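Local structure of putative Nitroreductase (Anabaena variabilis ATCC 29413, 3EO7) at residues D301-S312 against Y398-I409. The protein binds flavin mononucleotide and, as a member of the nitroreductase family, probably works as an oxidoreductase. Residues are numbered along the deposited sequence; the frame is centred on the assembly and turned at random. Where two conformers were deposited one is given.
With PGR (R-1,2-propanediol), chain S.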
loop_
_atom_site.group_PDB
_atom_site.type_symbol
_atom_site.label_atom_id
_atom_site.label_comp_id
_atom_site.label_asym_id
_atom_site.label_seq_id
_atom_site.Cartn_x
_atom_site.Cartn_y
_atom_site.Cartn_z
ATOM N N ASP A 301 20.109 11.478 3.190
ATOM C CA ASP A 301 19.817 10.091 2.857
ATOM C C ASP A 301 20.714 9.209 3.725
ATOM O O ASP A 301 21.860 9.557 4.006
ATOM C CB ASP A 301 20.032 9.861 1.370
ATOM C CG ASP A 301 19.083 10.715 0.510
ATOM O OD1 ASP A 301 17.870 10.512 0.586
ATOM O OD2 ASP A 301 19.591 11.574 -0.209
ATOM N N LYS A 302 20.197 8.058 4.142
ATOM C CA LYS A 302 20.903 7.184 5.071
ATOM C C LYS A 302 22.287 6.744 4.637
ATOM O O LYS A 302 23.205 6.780 5.432
ATOM C CB LYS A 302 20.070 5.948 5.365
ATOM C CG LYS A 302 20.699 4.978 6.354
ATOM C CD LYS A 302 19.686 3.854 6.657
ATOM C CE LYS A 302 20.227 2.806 7.513
ATOM N NZ LYS A 302 19.152 1.820 7.808
ATOM N N TYR A 303 22.434 6.305 3.385
ATOM C CA TYR A 303 23.732 5.779 2.920
ATOM C C TYR A 303 24.453 6.760 2.011
ATOM O O TYR A 303 24.043 6.978 0.892
ATOM C CB TYR A 303 23.518 4.461 2.185
ATOM C CG TYR A 303 23.033 3.353 3.090
ATOM C CD1 TYR A 303 23.903 2.762 4.014
ATOM C CD2 TYR A 303 21.725 2.903 3.044
ATOM C CE1 TYR A 303 23.487 1.739 4.846
ATOM C CE2 TYR A 303 21.296 1.878 3.881
ATOM C CZ TYR A 303 22.187 1.302 4.786
ATOM O OH TYR A 303 21.780 0.305 5.638
ATOM N N ASN A 304 25.553 7.324 2.478
ATOM C CA ASN A 304 26.241 8.294 1.684
ATOM C C ASN A 304 26.920 7.683 0.454
ATOM O O ASN A 304 26.977 8.334 -0.601
ATOM C CB ASN A 304 27.297 9.027 2.523
ATOM C CG ASN A 304 26.680 9.930 3.590
ATOM O OD1 ASN A 304 25.625 10.539 3.379
ATOM N ND2 ASN A 304 27.365 10.052 4.725
ATOM N N PHE A 305 27.482 6.475 0.606
ATOM C CA PHE A 305 28.304 5.863 -0.479
ATOM C C PHE A 305 29.162 6.957 -1.158
ATOM O O PHE A 305 29.104 7.152 -2.389
ATOM C CB PHE A 305 27.420 5.114 -1.507
ATOM C CG PHE A 305 26.707 3.937 -0.951
ATOM C CD1 PHE A 305 27.410 2.824 -0.502
ATOM C CD2 PHE A 305 25.332 3.897 -0.905
ATOM C CE1 PHE A 305 26.733 1.718 0.018
ATOM C CE2 PHE A 305 24.662 2.805 -0.388
ATOM C CZ PHE A 305 25.359 1.727 0.082
ATOM N N PRO A 306 30.000 7.658 -0.372
ATOM C CA PRO A 306 30.677 8.860 -0.912
ATOM C C PRO A 306 31.709 8.630 -2.018
ATOM O O PRO A 306 32.001 9.542 -2.785
ATOM C CB PRO A 306 31.377 9.438 0.314
ATOM C CG PRO A 306 31.575 8.289 1.217
ATOM C CD PRO A 306 30.399 7.394 1.029
ATOM N N PHE A 307 32.246 7.415 -2.104
ATOM C CA PHE A 307 33.251 7.126 -3.088
ATOM C C PHE A 307 32.722 6.299 -4.245
ATOM O O PHE A 307 33.504 5.756 -5.009
ATOM C CB PHE A 307 34.412 6.427 -2.420
ATOM C CG PHE A 307 34.959 7.188 -1.255
ATOM C CD1 PHE A 307 35.378 8.499 -1.418
ATOM C CD2 PHE A 307 34.981 6.634 0.008
ATOM C CE1 PHE A 307 35.850 9.234 -0.338
ATOM C CE2 PHE A 307 35.473 7.342 1.079
ATOM C CZ PHE A 307 35.898 8.653 0.910
ATOM N N CYS A 308 31.407 6.231 -4.368
ATOM C CA CYS A 308 30.719 5.538 -5.450
ATOM C C CYS A 308 30.235 6.539 -6.497
ATOM O O CYS A 308 29.947 7.688 -6.192
ATOM C CB CYS A 308 29.502 4.770 -4.929
ATOM S SG CYS A 308 29.922 3.320 -3.961
ATOM N N LEU A 309 30.147 6.069 -7.734
ATOM C CA LEU A 309 29.637 6.870 -8.831
ATOM C C LEU A 309 28.223 7.351 -8.556
ATOM O O LEU A 309 27.346 6.565 -8.208
ATOM C CB LEU A 309 29.637 6.078 -10.129
ATOM C CG LEU A 309 29.046 6.777 -11.368
ATOM C CD1 LEU A 309 29.834 8.029 -11.735
ATOM C CD2 LEU A 309 28.979 5.742 -12.514
ATOM N N LYS A 310 28.005 8.656 -8.674
ATOM C CA LYS A 310 26.666 9.211 -8.481
ATOM C C LYS A 310 26.172 9.906 -9.746
ATOM O O LYS A 310 26.945 10.575 -10.459
ATOM C CB LYS A 310 26.577 10.083 -7.231
ATOM C CG LYS A 310 27.451 11.304 -7.188
ATOM C CD LYS A 310 27.374 12.015 -5.806
ATOM C CE LYS A 310 27.414 10.980 -4.699
ATOM N NZ LYS A 310 27.460 11.451 -3.332
ATOM N N ILE A 311 24.872 9.736 -9.990
ATOM C CA ILE A 311 24.179 10.174 -11.183
ATOM C C ILE A 311 22.909 10.893 -10.718
ATOM O O ILE A 311 22.135 10.333 -9.928
ATOM C CB ILE A 311 23.746 8.982 -12.105
ATOM C CG1 ILE A 311 24.917 8.063 -12.518
ATOM C CG2 ILE A 311 23.072 9.496 -13.371
ATOM C CD1 ILE A 311 25.067 6.807 -11.679
ATOM N N SER A 312 22.690 12.115 -11.186
ATOM C CA SER A 312 21.483 12.836 -10.785
ATOM C C SER A 312 20.243 12.200 -11.413
ATOM O O SER A 312 20.268 11.755 -12.545
ATOM C CB SER A 312 21.530 14.293 -11.217
ATOM O OG SER A 312 20.370 14.979 -10.791
ATOM N N TYR A 398 21.987 2.470 -5.207
ATOM C CA TYR A 398 21.207 3.012 -4.101
ATOM C C TYR A 398 20.507 4.257 -4.633
ATOM O O TYR A 398 21.109 5.061 -5.348
ATOM C CB TYR A 398 22.133 3.438 -2.975
ATOM C CG TYR A 398 21.462 4.176 -1.851
ATOM C CD1 TYR A 398 20.502 3.564 -1.057
ATOM C CD2 TYR A 398 21.861 5.471 -1.534
ATOM C CE1 TYR A 398 19.908 4.236 0.020
ATOM C CE2 TYR A 398 21.308 6.142 -0.440
ATOM C CZ TYR A 398 20.343 5.513 0.328
ATOM O OH TYR A 398 19.824 6.175 1.408
ATOM N N TYR A 399 19.220 4.421 -4.334
ATOM C CA TYR A 399 18.536 5.628 -4.718
ATOM C C TYR A 399 18.404 6.511 -3.459
ATOM O O TYR A 399 17.874 6.070 -2.429
ATOM C CB TYR A 399 17.165 5.346 -5.324
ATOM C CG TYR A 399 16.348 6.619 -5.570
ATOM C CD1 TYR A 399 16.830 7.638 -6.401
ATOM C CD2 TYR A 399 15.086 6.789 -4.986
ATOM C CE1 TYR A 399 16.082 8.810 -6.627
ATOM C CE2 TYR A 399 14.353 7.934 -5.203
ATOM C CZ TYR A 399 14.850 8.956 -6.013
ATOM O OH TYR A 399 14.104 10.097 -6.236
ATOM N N ALA A 400 18.968 7.715 -3.557
ATOM C CA ALA A 400 18.995 8.735 -2.505
ATOM C C ALA A 400 17.927 9.786 -2.872
ATOM O O ALA A 400 18.171 10.683 -3.663
ATOM C CB ALA A 400 20.408 9.397 -2.447
ATOM N N PRO A 401 16.716 9.645 -2.332
ATOM C CA PRO A 401 15.663 10.574 -2.781
ATOM C C PRO A 401 15.820 12.023 -2.349
ATOM O O PRO A 401 15.335 12.911 -3.039
ATOM C CB PRO A 401 14.394 9.962 -2.211
ATOM C CG PRO A 401 14.843 9.132 -1.065
ATOM C CD PRO A 401 16.201 8.601 -1.440
ATOM N N LYS A 402 16.463 12.274 -1.217
ATOM C CA LYS A 402 16.656 13.656 -0.792
ATOM C C LYS A 402 17.660 14.341 -1.711
ATOM O O LYS A 402 17.432 15.439 -2.206
ATOM C CB LYS A 402 17.033 13.746 0.679
ATOM C CG LYS A 402 16.017 13.200 1.632
ATOM C CD LYS A 402 16.555 13.301 3.057
ATOM C CE LYS A 402 15.468 13.001 4.083
ATOM N NZ LYS A 402 14.881 11.672 3.915
ATOM N N ALA A 403 18.768 13.678 -1.994
ATOM C CA ALA A 403 19.757 14.208 -2.899
ATOM C C ALA A 403 19.382 14.109 -4.381
ATOM O O ALA A 403 20.021 14.754 -5.232
ATOM C CB ALA A 403 21.103 13.433 -2.686
ATOM N N GLN A 404 18.409 13.255 -4.676
ATOM C CA GLN A 404 18.027 12.900 -6.037
ATOM C C GLN A 404 19.226 12.370 -6.814
ATOM O O GLN A 404 19.656 12.929 -7.834
ATOM C CB GLN A 404 17.297 14.026 -6.767
ATOM C CG GLN A 404 16.032 14.479 -6.046
ATOM C CD GLN A 404 15.079 15.204 -6.989
ATOM O OE1 GLN A 404 14.505 14.584 -7.885
ATOM N NE2 GLN A 404 14.892 16.511 -6.777
ATOM N N GLU A 405 19.762 11.269 -6.301
ATOM C CA GLU A 405 20.877 10.616 -6.942
ATOM C C GLU A 405 20.747 9.106 -6.904
ATOM O O GLU A 405 20.160 8.563 -5.966
ATOM C CB GLU A 405 22.165 10.943 -6.208
ATOM C CG GLU A 405 22.614 12.339 -6.347
ATOM C CD GLU A 405 23.864 12.634 -5.545
ATOM O OE1 GLU A 405 24.283 11.839 -4.668
ATOM O OE2 GLU A 405 24.391 13.724 -5.765
ATOM N N LEU A 406 21.307 8.463 -7.929
ATOM C CA LEU A 406 21.568 7.039 -7.938
ATOM C C LEU A 406 23.065 6.933 -7.612
ATOM O O LEU A 406 23.875 7.703 -8.125
ATOM C CB LEU A 406 21.314 6.391 -9.286
ATOM C CG LEU A 406 19.854 6.339 -9.736
ATOM C CD1 LEU A 406 19.712 5.949 -11.220
ATOM C CD2 LEU A 406 19.079 5.396 -8.816
ATOM N N ARG A 407 23.410 6.029 -6.707
ATOM C CA ARG A 407 24.821 5.803 -6.332
ATOM C C ARG A 407 25.114 4.341 -6.678
ATOM O O ARG A 407 24.444 3.454 -6.156
ATOM C CB ARG A 407 25.016 6.128 -4.861
ATOM C CG ARG A 407 24.593 7.572 -4.575
ATOM C CD ARG A 407 24.687 7.998 -3.153
ATOM N NE ARG A 407 24.270 9.396 -3.021
ATOM C CZ ARG A 407 23.893 9.986 -1.888
ATOM N NH1 ARG A 407 23.806 9.304 -0.763
ATOM N NH2 ARG A 407 23.563 11.274 -1.897
ATOM N N GLN A 408 26.031 4.111 -7.623
ATOM C CA GLN A 408 26.327 2.741 -8.115
ATOM C C GLN A 408 27.113 1.962 -7.075
ATOM O O GLN A 408 28.195 2.375 -6.667
ATOM C CB GLN A 408 27.118 2.779 -9.413
ATOM C CG GLN A 408 27.235 1.445 -10.127
ATOM C CD GLN A 408 28.086 1.549 -11.348
ATOM O OE1 GLN A 408 29.321 1.542 -11.259
ATOM N NE2 GLN A 408 27.446 1.629 -12.517
ATOM N N ILE A 409 26.538 0.855 -6.643
ATOM C CA ILE A 409 27.170 -0.003 -5.641
ATOM C C ILE A 409 27.656 -1.329 -6.228
ATOM O O ILE A 409 28.472 -1.976 -5.613
ATOM C CB ILE A 409 26.342 -0.157 -4.382
ATOM C CG1 ILE A 409 25.042 -0.914 -4.631
ATOM C CG2 ILE A 409 26.138 1.248 -3.706
ATOM C CD1 ILE A 409 24.221 -1.141 -3.311
HETATM C C1 PGR S . 31.581 2.433 -7.603
HETATM C C2 PGR S . 31.654 1.103 -8.369
HETATM C C3 PGR S . 30.597 0.125 -7.838
HETATM O O1 PGR S . 30.411 3.191 -7.909
HETATM O O2 PGR S . 31.587 1.231 -9.798
HETATM O O HOH W 1 23.558 10.586 1.936
HETATM O O HOH W 2 16.161 9.546 2.597
HETATM O O HOH W 3 26.013 13.686 -2.935
HETATM O O HOH W 4 20.846 15.431 -8.148
#
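Ile311 and Leu406 form an antiparallel hydrogen-bonded pair that adds strand 310-312 to the 398-409 hairpin, extending the mixed sheet of the nitroreductase-like domain, away from the flavin; the hairpin carries a G1 bulge, in which Gln404 and Glu405 share Ala400 as partner. Residues 301-305 run over the hairpin face bearing Tyr398 and Arg407. Tyr303 sets its ring edge against the Tyr398 face, planes at 89°, and Phe305 approaches the same ring edge-on but offset. Ile409 CG2 sits 3.6 Å from the Phe305 ring centroid, over one face. The Tyr398 hydroxyl accepts a long bond from Tyr303 N and is hydrogen-bonded to Glu381 OE1. With chi2 and chi3 both anti (178° and 179°), Arg407 lays one guanidinium face over Ala400 CB; NE and NH2 both grip Glu405 OE1 in a salt bridge, while NH1 reaches Tyr303 O in a weak bond. An alanine in place of Arg407 would probably leave the Glu405 carboxylate more weakly fixed and Tyr303 O without this donor. In one of its two conformers, Lys310 NZ adds a longer salt bridge to Glu405 OE1. At the hairpin turn, the Asp301 carboxylate uses both syn lone pairs: OD1 takes Lys402 N and OD2 takes Ala403 N, each at 2.9 Å.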